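Local coordinates for protein tudor (Drosophila melanogaster, PDB 4Q5W), which binds partner proteins in a methylation-dependent way and may act with the Piwi proteins Aubergine and AGO3 in piRNA-guided repression of transposons, at residues I7-V11 / D83-T87; L40-T44 / K92-P97; L72-Y77 / V89-L93; L124-F129 / L170-V174; V139-E143 / V154-K159. All coordinates share one frame; numbering follows the deposited sequence. Where two conformers were deposited one is given.

How the contacts relate
The chain is extended Tudor domain 9 of the protein. Contacts 2 and 3 lie in the Tudor core and share Lys-92 and Leu-93; their centres are about 13 Å apart. Contacts 4 and 5 lie in the other half, the OB-fold, SN-like part of extended Tudor domains, with centres about 16 Å apart. Contact 1 joins the halves near the centre of the chain. Its Ile-8 packs on Val-140 and Leu-156 of contact 5, and its Val-11 on Leu-126 and Phe-129 of contact 4. Contacts 2 and 4 mark distant parts, about 40 Å between centres. In relatives, methylarginine peptides bind between the two halves.

Contact 1. Residues I7-V11 / D83-T87; sequences IITHV and DYGNT
Thr-9 and His-10 meet Tyr-84, Gly-85 and Asn-86 in a small mixed contact between a strand and a loop. Strand 5-11 belongs to the OB-fold half of the extended Tudor domain. Residues 83-86 form a loop of the Tudor core that follows strand 77-81 and leads into strand 87-90. Thr-9 OG1 donates a hydrogen bond to Tyr-84 O at 2.7 Å, in the carbonyl plane and on a lone pair. Its first torsion of 50° sets the hydroxyl between the backbone N and the carbonyl carbon, where it faces the loop. The methyl turns to the tyrosine, with Thr-9 CG2 3.8 Å from Tyr-84 CD2. His-10 lays one ring face on the backbone of Gly-85 and Asn-86. Asn-86 CA makes a CH-pi contact 3.8 Å from the centroid of the His-10 ring. Gly-85 O approaches the same face, 3.4 Å from His-10 CD2. Gly-85, with no side chain, leaves the His-10 ring close to the peptide. Thr-9 and His-10 both face Tyr-18 as a classic beta bulge, so two successive side chains turn toward the loop. His-10 NE2 is hydrogen-bonded to Glu-12 OE1, which probably steadies the ring. One directed hydroxyl bond and one ring on a peptide thus contribute to the junction of the Tudor core with its partner half.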
# COMPACT_ATOMS: atom_id res chain seq x y z
N ILE A 7 7.13 6.50 2.24
CA ILE A 7 5.88 6.47 2.99
C ILE A 7 5.16 5.15 2.74
O ILE A 7 4.93 4.77 1.59
CB ILE A 7 4.94 7.60 2.58
CG1 ILE A 7 5.55 8.95 2.93
CG2 ILE A 7 3.58 7.43 3.26
CD1 ILE A 7 4.74 10.12 2.39
N ILE A 8 4.80 4.44 3.81
CA ILE A 8 4.05 3.20 3.66
C ILE A 8 2.59 3.52 3.39
O ILE A 8 1.93 4.22 4.16
CB ILE A 8 4.22 2.29 4.90
CG1 ILE A 8 5.69 1.85 4.97
CG2 ILE A 8 3.30 1.08 4.82
CD1 ILE A 8 6.05 1.05 6.21
N THR A 9 2.11 3.01 2.25
CA THR A 9 0.75 3.29 1.79
C THR A 9 -0.21 2.10 1.94
O THR A 9 -1.43 2.29 1.95
CB THR A 9 0.74 3.80 0.33
OG1 THR A 9 1.52 2.93 -0.50
CG2 THR A 9 1.30 5.20 0.25
N HIS A 10 0.33 0.89 2.06
CA HIS A 10 -0.52 -0.29 2.30
C HIS A 10 0.27 -1.46 2.83
O HIS A 10 1.35 -1.77 2.34
CB HIS A 10 -1.22 -0.75 1.01
CG HIS A 10 -2.06 -1.98 1.20
ND1 HIS A 10 -3.19 -1.99 1.98
CD2 HIS A 10 -1.92 -3.24 0.73
CE1 HIS A 10 -3.72 -3.21 1.98
NE2 HIS A 10 -2.96 -3.98 1.22
N VAL A 11 -0.28 -2.13 3.83
CA VAL A 11 0.35 -3.33 4.35
C VAL A 11 -0.53 -4.54 4.07
O VAL A 11 -1.64 -4.63 4.58
CB VAL A 11 0.58 -3.23 5.86
CG1 VAL A 11 1.10 -4.57 6.40
CG2 VAL A 11 1.55 -2.11 6.14
N ASP A 83 -1.26 2.92 -7.39
CA ASP A 83 -0.23 3.82 -6.90
C ASP A 83 -0.03 3.68 -5.40
O ASP A 83 0.96 4.16 -4.87
CB ASP A 83 -0.53 5.27 -7.30
CG ASP A 83 -0.38 5.49 -8.79
OD1 ASP A 83 0.57 4.90 -9.38
OD2 ASP A 83 -1.19 6.23 -9.38
N TYR A 84 -0.96 2.98 -4.73
CA TYR A 84 -0.95 2.90 -3.27
C TYR A 84 -0.91 1.48 -2.73
O TYR A 84 -0.22 1.20 -1.73
CB TYR A 84 -2.16 3.64 -2.68
CG TYR A 84 -2.14 5.12 -2.98
CD1 TYR A 84 -2.58 5.61 -4.21
CD2 TYR A 84 -1.63 6.02 -2.06
CE1 TYR A 84 -2.54 6.97 -4.48
CE2 TYR A 84 -1.59 7.36 -2.33
CZ TYR A 84 -2.05 7.83 -3.55
OH TYR A 84 -2.01 9.18 -3.82
N GLY A 85 -1.65 0.58 -3.37
CA GLY A 85 -1.61 -0.82 -2.99
C GLY A 85 -2.87 -1.39 -2.35
O GLY A 85 -3.09 -2.60 -2.40
N ASN A 86 -3.68 -0.53 -1.74
CA ASN A 86 -4.91 -0.98 -1.11
C ASN A 86 -5.96 -1.36 -2.15
O ASN A 86 -5.86 -0.97 -3.31
CB ASN A 86 -5.47 0.05 -0.12
CG ASN A 86 -5.75 1.39 -0.76
OD1 ASN A 86 -4.87 1.98 -1.38
ND2 ASN A 86 -6.98 1.87 -0.62
N THR A 87 -6.95 -2.13 -1.72
CA THR A 87 -8.01 -2.58 -2.62
C THR A 87 -9.36 -2.02 -2.17
O THR A 87 -9.53 -1.59 -1.03
CB THR A 87 -8.10 -4.12 -2.70
OG1 THR A 87 -8.59 -4.65 -1.46
CG2 THR A 87 -6.75 -4.72 -3.02

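Contact 2. Residues L40-T44 / K92-P97; sequences LQPKT and KLYELP
Leu-40 and Tyr-94 form the apolar centre, with Leu-40 CB 3.7 Å from Tyr-94 CD2. Leu-40 CD2 reaches on to Pro-97 CG at 3.9 Å, and these two side chains cross at about a right angle. Pro-42 CG lies near Tyr-94 CE2, further out along the same ring. Pro-42 also lies beside Lys-92, whose extended chain points the same way and brings CE against the proline ring. Leu-40 rests on Leu-35 of helix 25-37 and on Val-54 and Phe-63, while the Tyr-94 ring meets Phe-63 edge to face.

The contact joins two loops of the Tudor domain, one after helix 25-37 and one after strand 87-90. Their backbones meet at a single bridge, Pro-42 with Tyr-94. Glu-95 N donates to Gln-41 O and Lys-43 N to Leu-93 O, both at 2.9 Å.

The polar edge is Lys-43 and Glu-95. Lys-43 CD lies 3.7 Å from Leu-93 CB. Beyond it the bends of the last two torsions (69° and 65°) turn NZ back to Glu-95 OE1, where it forms a salt bridge at 3.1 Å. NZ meets OE1 on the syn side, 31° out of the carboxylate plane; its bond to OE2 is weak. Two waters donate to Glu-95 OE2: one also donates to Pro-42 O, and the other accepts from Thr-44 N. A further water links Gln-41 N to Glu-95 O. The carboxylate therefore has both a charge partner and water, which probably favours its ionised form at this water-lined edge.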
# COMPACT_ATOMS: atom_id res chain seq x y z
N LEU A 40 -13.53 13.00 -15.92
CA LEU A 40 -13.09 11.70 -16.42
C LEU A 40 -14.22 11.04 -17.18
O LEU A 40 -15.38 11.37 -16.97
CB LEU A 40 -12.67 10.81 -15.25
CG LEU A 40 -11.40 11.25 -14.53
CD1 LEU A 40 -11.36 10.65 -13.14
CD2 LEU A 40 -10.17 10.83 -15.32
N GLN A 41 -13.90 10.10 -18.07
CA GLN A 41 -14.93 9.50 -18.91
C GLN A 41 -15.35 8.13 -18.40
O GLN A 41 -14.54 7.21 -18.35
CB GLN A 41 -14.44 9.37 -20.36
CG GLN A 41 -13.91 10.66 -20.98
CD GLN A 41 -15.00 11.68 -21.26
OE1 GLN A 41 -14.73 12.88 -21.35
NE2 GLN A 41 -16.24 11.22 -21.42
N PRO A 42 -16.63 7.98 -18.03
CA PRO A 42 -17.08 6.65 -17.60
C PRO A 42 -16.93 5.62 -18.72
O PRO A 42 -17.09 5.95 -19.89
CB PRO A 42 -18.57 6.87 -17.28
CG PRO A 42 -18.69 8.34 -16.99
CD PRO A 42 -17.69 8.99 -17.91
N LYS A 43 -16.61 4.39 -18.34
CA LYS A 43 -16.57 3.30 -19.30
C LYS A 43 -17.97 3.04 -19.86
O LYS A 43 -18.96 3.40 -19.23
CB LYS A 43 -16.02 2.03 -18.65
CG LYS A 43 -14.53 2.12 -18.34
CD LYS A 43 -13.93 0.74 -18.09
CE LYS A 43 -13.88 -0.09 -19.37
NZ LYS A 43 -12.95 0.53 -20.37
N THR A 44 -18.04 2.44 -21.05
CA THR A 44 -19.32 2.14 -21.70
C THR A 44 -19.58 0.64 -21.86
O THR A 44 -20.57 0.24 -22.48
CB THR A 44 -19.41 2.81 -23.09
OG1 THR A 44 -18.32 2.36 -23.90
CG2 THR A 44 -19.36 4.33 -22.96
N LYS A 92 -18.49 1.63 -10.56
CA LYS A 92 -18.30 2.48 -11.72
C LYS A 92 -16.82 2.63 -12.06
O LYS A 92 -15.99 2.84 -11.18
CB LYS A 92 -18.92 3.86 -11.49
CG LYS A 92 -18.86 4.78 -12.69
CD LYS A 92 -19.52 6.11 -12.39
CE LYS A 92 -19.57 7.00 -13.61
NZ LYS A 92 -20.18 8.32 -13.30
N LEU A 93 -16.50 2.53 -13.35
CA LEU A 93 -15.13 2.62 -13.81
C LEU A 93 -15.00 3.76 -14.80
O LEU A 93 -15.94 4.04 -15.56
CB LEU A 93 -14.73 1.32 -14.52
CG LEU A 93 -14.82 0.03 -13.70
CD1 LEU A 93 -14.45 -1.15 -14.55
CD2 LEU A 93 -13.94 0.11 -12.45
N TYR A 94 -13.84 4.41 -14.79
CA TYR A 94 -13.55 5.46 -15.76
C TYR A 94 -12.35 5.04 -16.59
O TYR A 94 -11.53 4.23 -16.15
CB TYR A 94 -13.25 6.79 -15.05
CG TYR A 94 -14.36 7.30 -14.18
CD1 TYR A 94 -14.48 6.88 -12.85
CD2 TYR A 94 -15.29 8.21 -14.66
CE1 TYR A 94 -15.49 7.35 -12.04
CE2 TYR A 94 -16.31 8.69 -13.86
CZ TYR A 94 -16.40 8.25 -12.55
OH TYR A 94 -17.41 8.71 -11.75
N GLU A 95 -12.24 5.59 -17.80
CA GLU A 95 -11.09 5.34 -18.66
C GLU A 95 -9.85 5.99 -18.07
O GLU A 95 -9.91 7.07 -17.51
CB GLU A 95 -11.33 5.91 -20.07
CG GLU A 95 -12.65 5.52 -20.71
CD GLU A 95 -12.73 4.06 -21.13
OE1 GLU A 95 -11.73 3.32 -20.96
OE2 GLU A 95 -13.79 3.64 -21.62
N LEU A 96 -8.71 5.32 -18.21
CA LEU A 96 -7.43 5.92 -17.84
C LEU A 96 -6.97 6.87 -18.94
O LEU A 96 -6.79 6.45 -20.08
CB LEU A 96 -6.39 4.83 -17.63
CG LEU A 96 -5.00 5.33 -17.25
CD1 LEU A 96 -5.03 5.87 -15.82
CD2 LEU A 96 -3.98 4.22 -17.40
N PRO A 97 -6.79 8.15 -18.60
CA PRO A 97 -6.31 9.11 -19.60
C PRO A 97 -4.99 8.64 -20.21
O PRO A 97 -4.15 8.08 -19.50
CB PRO A 97 -6.12 10.39 -18.80
CG PRO A 97 -7.13 10.29 -17.70
CD PRO A 97 -7.13 8.82 -17.32
O HOH W 1 -11.32 9.21 -18.21
O HOH W 2 -15.59 5.35 -22.24
O HOH W 3 -15.47 1.77 -22.11

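Contact 3. Residues L72-Y77 / V89-L93; sequences LEDDQY and VVDKL
This contact belongs to the antiparallel sheet of the Tudor core, where Tyr-77 pairs with Val-90 at the start of strand 77-81 and the end of strand 87-90. The pair is a hydrogen-bonded one: Tyr-77 N to Val-90 O and Val-90 N to Tyr-77 O are both 3.0 Å. The adjoining CA atoms add weaker contacts, with Val-89 CA 3.2 Å from Tyr-77 O. Past Val-90 the strand gives way to a loop, and a water takes over the link. It donates to Asp-75 O at 2.6 Å and to Asp-91 O at 2.8 Å.

The main side-chain contact is Leu-93 on Tyr-77. Leu-93 CD1 sits over the centre of the Tyr-77 ring, 3.6 Å from the centroid and 11° off the normal. This is a CH-pi contact, and the two side chains cross at about a right angle. The Tyr-77 OH is hydrogen-bonded to Ala-47 N, which holds the ring end. Val-89 packs on the other side of the strand. Its CG1 lies 4.1 Å from Leu-72 CD1 and 3.9 Å from Gln-76 OE1.

Tyr-77 and Leu-93 both rest on Ile-68 of strand 63-71. Leu-93 and Val-90 also touch Val-55 of strand 52-56, so the contact packs against both of these strands.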
# COMPACT_ATOMS: atom_id res chain seq x y z
N LEU A 72 -17.00 -8.85 -10.24
CA LEU A 72 -17.97 -9.35 -9.26
C LEU A 72 -19.38 -9.37 -9.82
O LEU A 72 -19.64 -8.87 -10.91
CB LEU A 72 -17.93 -8.48 -8.00
CG LEU A 72 -16.59 -8.44 -7.27
CD1 LEU A 72 -16.61 -7.40 -6.17
CD2 LEU A 72 -16.27 -9.81 -6.72
N GLU A 73 -20.30 -9.95 -9.05
CA GLU A 73 -21.71 -9.92 -9.41
C GLU A 73 -22.26 -8.51 -9.21
O GLU A 73 -21.62 -7.67 -8.58
CB GLU A 73 -22.50 -10.93 -8.57
CG GLU A 73 -22.06 -12.38 -8.76
CD GLU A 73 -22.35 -12.92 -10.16
OE1 GLU A 73 -23.15 -12.29 -10.90
OE2 GLU A 73 -21.79 -13.98 -10.52
N ASP A 74 -23.46 -8.26 -9.75
CA ASP A 74 -24.13 -6.97 -9.63
C ASP A 74 -23.33 -5.82 -10.23
O ASP A 74 -23.42 -4.67 -9.78
CB ASP A 74 -24.51 -6.67 -8.17
CG ASP A 74 -25.68 -7.51 -7.69
OD1 ASP A 74 -25.45 -8.65 -7.23
OD2 ASP A 74 -26.83 -7.03 -7.76
N ASP A 75 -22.53 -6.14 -11.24
CA ASP A 75 -21.72 -5.15 -11.95
C ASP A 75 -20.77 -4.38 -11.03
O ASP A 75 -20.54 -3.19 -11.22
CB ASP A 75 -22.61 -4.19 -12.74
CG ASP A 75 -23.14 -4.82 -14.02
OD1 ASP A 75 -23.33 -6.06 -14.03
OD2 ASP A 75 -23.36 -4.08 -15.00
N GLN A 76 -20.22 -5.08 -10.05
CA GLN A 76 -19.20 -4.48 -9.19
C GLN A 76 -17.83 -5.05 -9.54
O GLN A 76 -17.73 -6.09 -10.20
CB GLN A 76 -19.53 -4.73 -7.72
CG GLN A 76 -20.77 -3.99 -7.24
CD GLN A 76 -20.84 -3.90 -5.74
OE1 GLN A 76 -20.74 -4.90 -5.03
NE2 GLN A 76 -21.02 -2.68 -5.23
N TYR A 77 -16.78 -4.36 -9.12
CA TYR A 77 -15.42 -4.80 -9.36
C TYR A 77 -14.60 -4.63 -8.09
O TYR A 77 -14.74 -3.61 -7.41
CB TYR A 77 -14.76 -3.96 -10.45
CG TYR A 77 -15.46 -3.96 -11.78
CD1 TYR A 77 -15.02 -4.77 -12.81
CD2 TYR A 77 -16.55 -3.13 -12.01
CE1 TYR A 77 -15.65 -4.77 -14.04
CE2 TYR A 77 -17.20 -3.13 -13.24
CZ TYR A 77 -16.74 -3.95 -14.25
OH TYR A 77 -17.35 -3.95 -15.48
N VAL A 89 -13.92 -1.90 -3.51
CA VAL A 89 -14.96 -2.38 -4.41
C VAL A 89 -15.77 -1.20 -4.91
O VAL A 89 -16.28 -0.40 -4.12
CB VAL A 89 -15.89 -3.38 -3.72
CG1 VAL A 89 -17.12 -3.65 -4.57
CG2 VAL A 89 -15.14 -4.66 -3.41
N VAL A 90 -15.88 -1.10 -6.24
CA VAL A 90 -16.57 0.01 -6.87
C VAL A 90 -17.63 -0.51 -7.83
O VAL A 90 -17.63 -1.69 -8.19
CB VAL A 90 -15.59 0.90 -7.65
CG1 VAL A 90 -14.45 1.37 -6.73
CG2 VAL A 90 -15.02 0.14 -8.82
N ASP A 91 -18.55 0.36 -8.23
CA ASP A 91 -19.57 -0.04 -9.18
C ASP A 91 -19.52 0.80 -10.45
O ASP A 91 -20.39 0.69 -11.31
CB ASP A 91 -20.97 -0.00 -8.55
CG ASP A 91 -21.41 1.39 -8.15
OD1 ASP A 91 -20.58 2.32 -8.22
OD2 ASP A 91 -22.58 1.55 -7.75
N LYS A 92 -18.49 1.63 -10.56
CA LYS A 92 -18.30 2.48 -11.72
C LYS A 92 -16.82 2.63 -12.06
O LYS A 92 -15.99 2.84 -11.18
CB LYS A 92 -18.92 3.86 -11.49
CG LYS A 92 -18.86 4.78 -12.69
CD LYS A 92 -19.52 6.11 -12.39
CE LYS A 92 -19.57 7.00 -13.61
NZ LYS A 92 -20.18 8.32 -13.30
N LEU A 93 -16.50 2.53 -13.35
CA LEU A 93 -15.13 2.62 -13.81
C LEU A 93 -15.00 3.76 -14.80
O LEU A 93 -15.94 4.04 -15.56
CB LEU A 93 -14.73 1.32 -14.52
CG LEU A 93 -14.82 0.03 -13.70
CD1 LEU A 93 -14.45 -1.15 -14.55
CD2 LEU A 93 -13.94 0.11 -12.45
O HOH W 4 -20.83 -1.41 -13.10

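Contact 4. Residues L124-F129 / L170-V174; sequences LTLTTF and LQKLV
Helix segments 124-129 and 170-174 pass with their axes 9.8 Å apart and their directions at 116°, with Thr-125 nearest Val-174 and Phe-129 nearest Leu-170. Here helix 122-134 packs on the C-terminal helix 166-182 in the SN-like half. Leu-170 is the side chain that enters between the turns. Its CG lies opposite the backbone N (chi1 -173°), which carries both methyls toward helix 122-134. Leu-170 CD1 meets Thr-128 CG2 at 3.7 Å and the backbone N of Phe-129. Leu-170 CD2 meets Thr-125 CG2 at 3.7 Å and Phe-129 CB at 4.0 Å. Thr-128 CG2 also touches Leu-173 CB. One turn further along, Val-174 divides its methyls. Val-174 CG1 lies 3.9 Å from Leu-124 CD2, where the two side chains slide past each other in opposite directions. Its CG2 packs on Thr-125. Phe-118 of helix 116-120 touches both Thr-125 and Leu-170.

Each threonine hydroxyl is hydrogen-bonded to the carbonyl four residues earlier. Thr-128 OG1 donates to Leu-124 O at 2.7 Å, and Thr-128 N reaches that oxygen from the opposite face of its plane. Thr-125 OG1 is bonded to Asn-121 O. A water donates to Thr-128 OG1 and weakly to Leu-173 O, a bridge between the two segments. The contact therefore works by methyl packing. The threonines meet the partner mainly through their methyls, while backbone carbonyls satisfy their hydroxyls.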
# COMPACT_ATOMS: atom_id res chain seq x y z
N LEU A 124 -2.60 -10.19 15.28
CA LEU A 124 -2.02 -9.34 16.32
C LEU A 124 -0.84 -8.54 15.78
O LEU A 124 -0.65 -7.37 16.12
CB LEU A 124 -1.59 -10.19 17.52
CG LEU A 124 -0.82 -9.49 18.65
CD1 LEU A 124 -1.60 -8.32 19.22
CD2 LEU A 124 -0.53 -10.51 19.75
N THR A 125 -0.03 -9.18 14.96
CA THR A 125 1.11 -8.51 14.37
C THR A 125 0.65 -7.36 13.49
O THR A 125 1.20 -6.27 13.56
CB THR A 125 1.98 -9.48 13.54
OG1 THR A 125 2.57 -10.45 14.42
CG2 THR A 125 3.09 -8.72 12.78
N LEU A 126 -0.37 -7.60 12.68
CA LEU A 126 -0.80 -6.56 11.75
C LEU A 126 -1.47 -5.37 12.43
O LEU A 126 -1.27 -4.22 12.02
CB LEU A 126 -1.65 -7.14 10.62
CG LEU A 126 -0.81 -8.01 9.69
CD1 LEU A 126 -1.57 -8.31 8.40
CD2 LEU A 126 0.57 -7.39 9.40
N THR A 127 -2.26 -5.61 13.47
CA THR A 127 -2.89 -4.52 14.20
C THR A 127 -1.85 -3.71 14.98
O THR A 127 -1.94 -2.47 15.06
CB THR A 127 -4.05 -5.00 15.11
OG1 THR A 127 -4.72 -3.87 15.69
CG2 THR A 127 -3.56 -5.92 16.22
N THR A 128 -0.86 -4.40 15.54
CA THR A 128 0.22 -3.73 16.24
C THR A 128 1.05 -2.90 15.26
O THR A 128 1.43 -1.78 15.56
CB THR A 128 1.11 -4.73 17.01
OG1 THR A 128 0.27 -5.52 17.85
CG2 THR A 128 2.16 -4.00 17.88
N PHE A 129 1.30 -3.45 14.07
CA PHE A 129 2.08 -2.77 13.05
C PHE A 129 1.32 -1.50 12.60
O PHE A 129 1.92 -0.43 12.44
CB PHE A 129 2.28 -3.73 11.87
CG PHE A 129 3.30 -3.27 10.84
CD1 PHE A 129 4.20 -2.23 11.09
CD2 PHE A 129 3.35 -3.91 9.60
CE1 PHE A 129 5.12 -1.84 10.13
CE2 PHE A 129 4.27 -3.52 8.63
CZ PHE A 129 5.15 -2.48 8.89
N LEU A 170 8.52 -4.44 16.63
CA LEU A 170 7.24 -5.11 16.39
C LEU A 170 7.23 -6.48 17.04
O LEU A 170 6.24 -6.88 17.65
CB LEU A 170 6.97 -5.23 14.90
CG LEU A 170 5.59 -5.76 14.52
CD1 LEU A 170 4.47 -4.90 15.11
CD2 LEU A 170 5.46 -5.83 13.01
N GLN A 171 8.35 -7.20 16.94
CA GLN A 171 8.46 -8.49 17.61
C GLN A 171 8.31 -8.34 19.12
O GLN A 171 7.60 -9.12 19.76
CB GLN A 171 9.81 -9.13 17.32
CG GLN A 171 9.95 -9.68 15.91
CD GLN A 171 11.33 -10.22 15.66
OE1 GLN A 171 11.56 -11.43 15.71
NE2 GLN A 171 12.28 -9.32 15.39
N LYS A 172 8.96 -7.32 19.66
CA LYS A 172 8.93 -7.04 21.10
C LYS A 172 7.52 -6.75 21.60
O LYS A 172 7.10 -7.31 22.61
CB LYS A 172 9.87 -5.89 21.45
CG LYS A 172 9.90 -5.59 22.95
CD LYS A 172 10.99 -4.60 23.31
CE LYS A 172 10.64 -3.20 22.91
NZ LYS A 172 11.72 -2.25 23.33
N LEU A 173 6.79 -5.88 20.90
CA LEU A 173 5.42 -5.53 21.27
C LEU A 173 4.45 -6.71 21.21
O LEU A 173 3.59 -6.84 22.08
CB LEU A 173 4.88 -4.39 20.41
CG LEU A 173 5.53 -3.01 20.52
CD1 LEU A 173 4.80 -1.99 19.67
CD2 LEU A 173 5.59 -2.53 21.98
N VAL A 174 4.57 -7.53 20.17
CA VAL A 174 3.70 -8.70 20.02
C VAL A 174 3.98 -9.71 21.13
O VAL A 174 3.07 -10.24 21.76
CB VAL A 174 3.86 -9.35 18.63
CG1 VAL A 174 3.17 -10.72 18.57
CG2 VAL A 174 3.31 -8.43 17.54
O HOH W 5 0.88 -6.27 20.51

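Contact 5. Residues V139-E143 / V154-K159; sequences VVAVE and VRLTTK
Segments 139-143 and 154-159 run antiparallel as the two arms of a beta hairpin, with strand axes 4.4 Å apart and directions at 146°. Ala-141 with Thr-157 and Glu-143 with Arg-155 are hydrogen-bonded pairs; Val-142 with Leu-156 is a non-hydrogen-bonded one. Ala-141 N to Thr-157 O is 2.7 Å, and Arg-155 N to Glu-143 O is also 2.7 Å. Beyond Thr-158 the bonding continues from Lys-159 N to Val-139 O at 2.9 Å.

On one face Val-142 and Leu-156 lie side by side, with Val-142 CG2 3.9 Å from Leu-156 CD2. The other methyl of Val-142 goes to Val-154, CG1 to CG1 at 3.8 Å. Val-142 is placed for this by its torsion of -179°, which spreads its methyls along the partner strand. Val-142 also touches Leu-19 and Phe-21 of strand 16-21, and Leu-156 touches Ile-17 of that strand and Ile-166 of helix 166-182. This face therefore belongs to the core of the OB-fold half.

The opposite face carries Ala-141, Thr-157, Glu-143 and Arg-155. Lys-159 CB rests 3.6 Å from Val-139 CG1. The bend at the second torsion of Lys-159 (64°) then brings its CD near Ala-141 CB. Glu-143 and Arg-155 run side by side. Their OE2 and NH1 are placed as a salt bridge, but the spacing is too short and Glu-143 has two conformers, so its details are doubtful. The hairpin is thus two-sided. Branched apolar chains pack its inner face against strand 16-21 and helix 166-182, and the outer face carries a probable Glu-143/Arg-155 charge pair and the Lys-159 chain.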
# COMPACT_ATOMS: atom_id res chain seq x y z
N VAL A 139 5.76 7.30 7.67
CA VAL A 139 7.04 7.77 7.12
C VAL A 139 8.20 7.00 7.74
O VAL A 139 8.36 7.00 8.96
CB VAL A 139 7.25 9.28 7.33
CG1 VAL A 139 8.37 9.79 6.43
CG2 VAL A 139 5.97 10.04 7.04
N VAL A 140 9.01 6.37 6.88
CA VAL A 140 10.07 5.46 7.30
C VAL A 140 11.38 5.68 6.56
O VAL A 140 11.41 6.07 5.39
CB VAL A 140 9.68 3.98 7.11
CG1 VAL A 140 8.62 3.57 8.11
CG2 VAL A 140 9.19 3.72 5.67
N ALA A 141 12.48 5.40 7.25
CA ALA A 141 13.76 5.27 6.60
C ALA A 141 13.91 3.83 6.15
O ALA A 141 13.49 2.90 6.85
CB ALA A 141 14.90 5.67 7.55
N VAL A 142 14.48 3.64 4.97
CA VAL A 142 14.56 2.30 4.39
C VAL A 142 16.01 1.92 4.10
O VAL A 142 16.75 2.66 3.45
CB VAL A 142 13.76 2.23 3.06
CG1 VAL A 142 13.82 0.82 2.46
CG2 VAL A 142 12.33 2.68 3.28
N GLU A 143 16.43 0.77 4.61
CA GLU A 143 17.72 0.20 4.27
C GLU A 143 17.51 -1.16 3.61
O GLU A 143 16.72 -1.97 4.10
CB GLU A 143 18.58 0.04 5.53
CG GLU A 143 19.80 -0.84 5.35
CD GLU A 143 20.65 -0.91 6.61
OE1 GLU A 143 20.58 0.04 7.41
OE2 GLU A 143 21.38 -1.91 6.78
N VAL A 154 13.95 -5.43 3.36
CA VAL A 154 14.40 -4.14 3.87
C VAL A 154 14.30 -4.06 5.39
O VAL A 154 13.58 -4.84 6.02
CB VAL A 154 13.54 -3.00 3.32
CG1 VAL A 154 13.67 -2.90 1.80
CG2 VAL A 154 12.10 -3.20 3.75
N ARG A 155 15.03 -3.10 5.95
CA ARG A 155 14.89 -2.72 7.35
C ARG A 155 14.22 -1.36 7.41
O ARG A 155 14.66 -0.43 6.73
CB ARG A 155 16.24 -2.61 8.04
CG ARG A 155 16.89 -3.93 8.36
CD ARG A 155 18.10 -3.70 9.23
NE ARG A 155 19.04 -4.80 9.09
CZ ARG A 155 19.99 -4.83 8.15
NH1 ARG A 155 20.11 -3.82 7.30
NH2 ARG A 155 20.81 -5.87 8.08
N LEU A 156 13.18 -1.23 8.22
CA LEU A 156 12.44 0.02 8.31
C LEU A 156 12.63 0.67 9.67
O LEU A 156 12.57 0.00 10.70
CB LEU A 156 10.94 -0.24 8.08
CG LEU A 156 10.58 -0.98 6.79
CD1 LEU A 156 9.11 -1.35 6.81
CD2 LEU A 156 10.91 -0.14 5.58
N THR A 157 12.86 1.98 9.67
CA THR A 157 13.02 2.76 10.89
C THR A 157 12.03 3.93 10.83
O THR A 157 11.89 4.55 9.78
CB THR A 157 14.46 3.31 10.99
OG1 THR A 157 15.40 2.23 10.83
CG2 THR A 157 14.70 3.99 12.31
N THR A 158 11.34 4.24 11.93
CA THR A 158 10.41 5.38 11.89
C THR A 158 11.20 6.64 11.59
O THR A 158 12.26 6.87 12.16
CB THR A 158 9.61 5.55 13.19
OG1 THR A 158 10.51 5.80 14.28
CG2 THR A 158 8.79 4.31 13.48
N LYS A 159 10.70 7.44 10.65
CA LYS A 159 11.40 8.65 10.23
C LYS A 159 11.06 9.79 11.18
O LYS A 159 10.48 10.80 10.78
CB LYS A 159 11.03 9.01 8.79
CG LYS A 159 12.02 9.99 8.15
CD LYS A 159 13.39 9.35 8.04
CE LYS A 159 14.44 10.33 7.52
NZ LYS A 159 15.82 9.76 7.64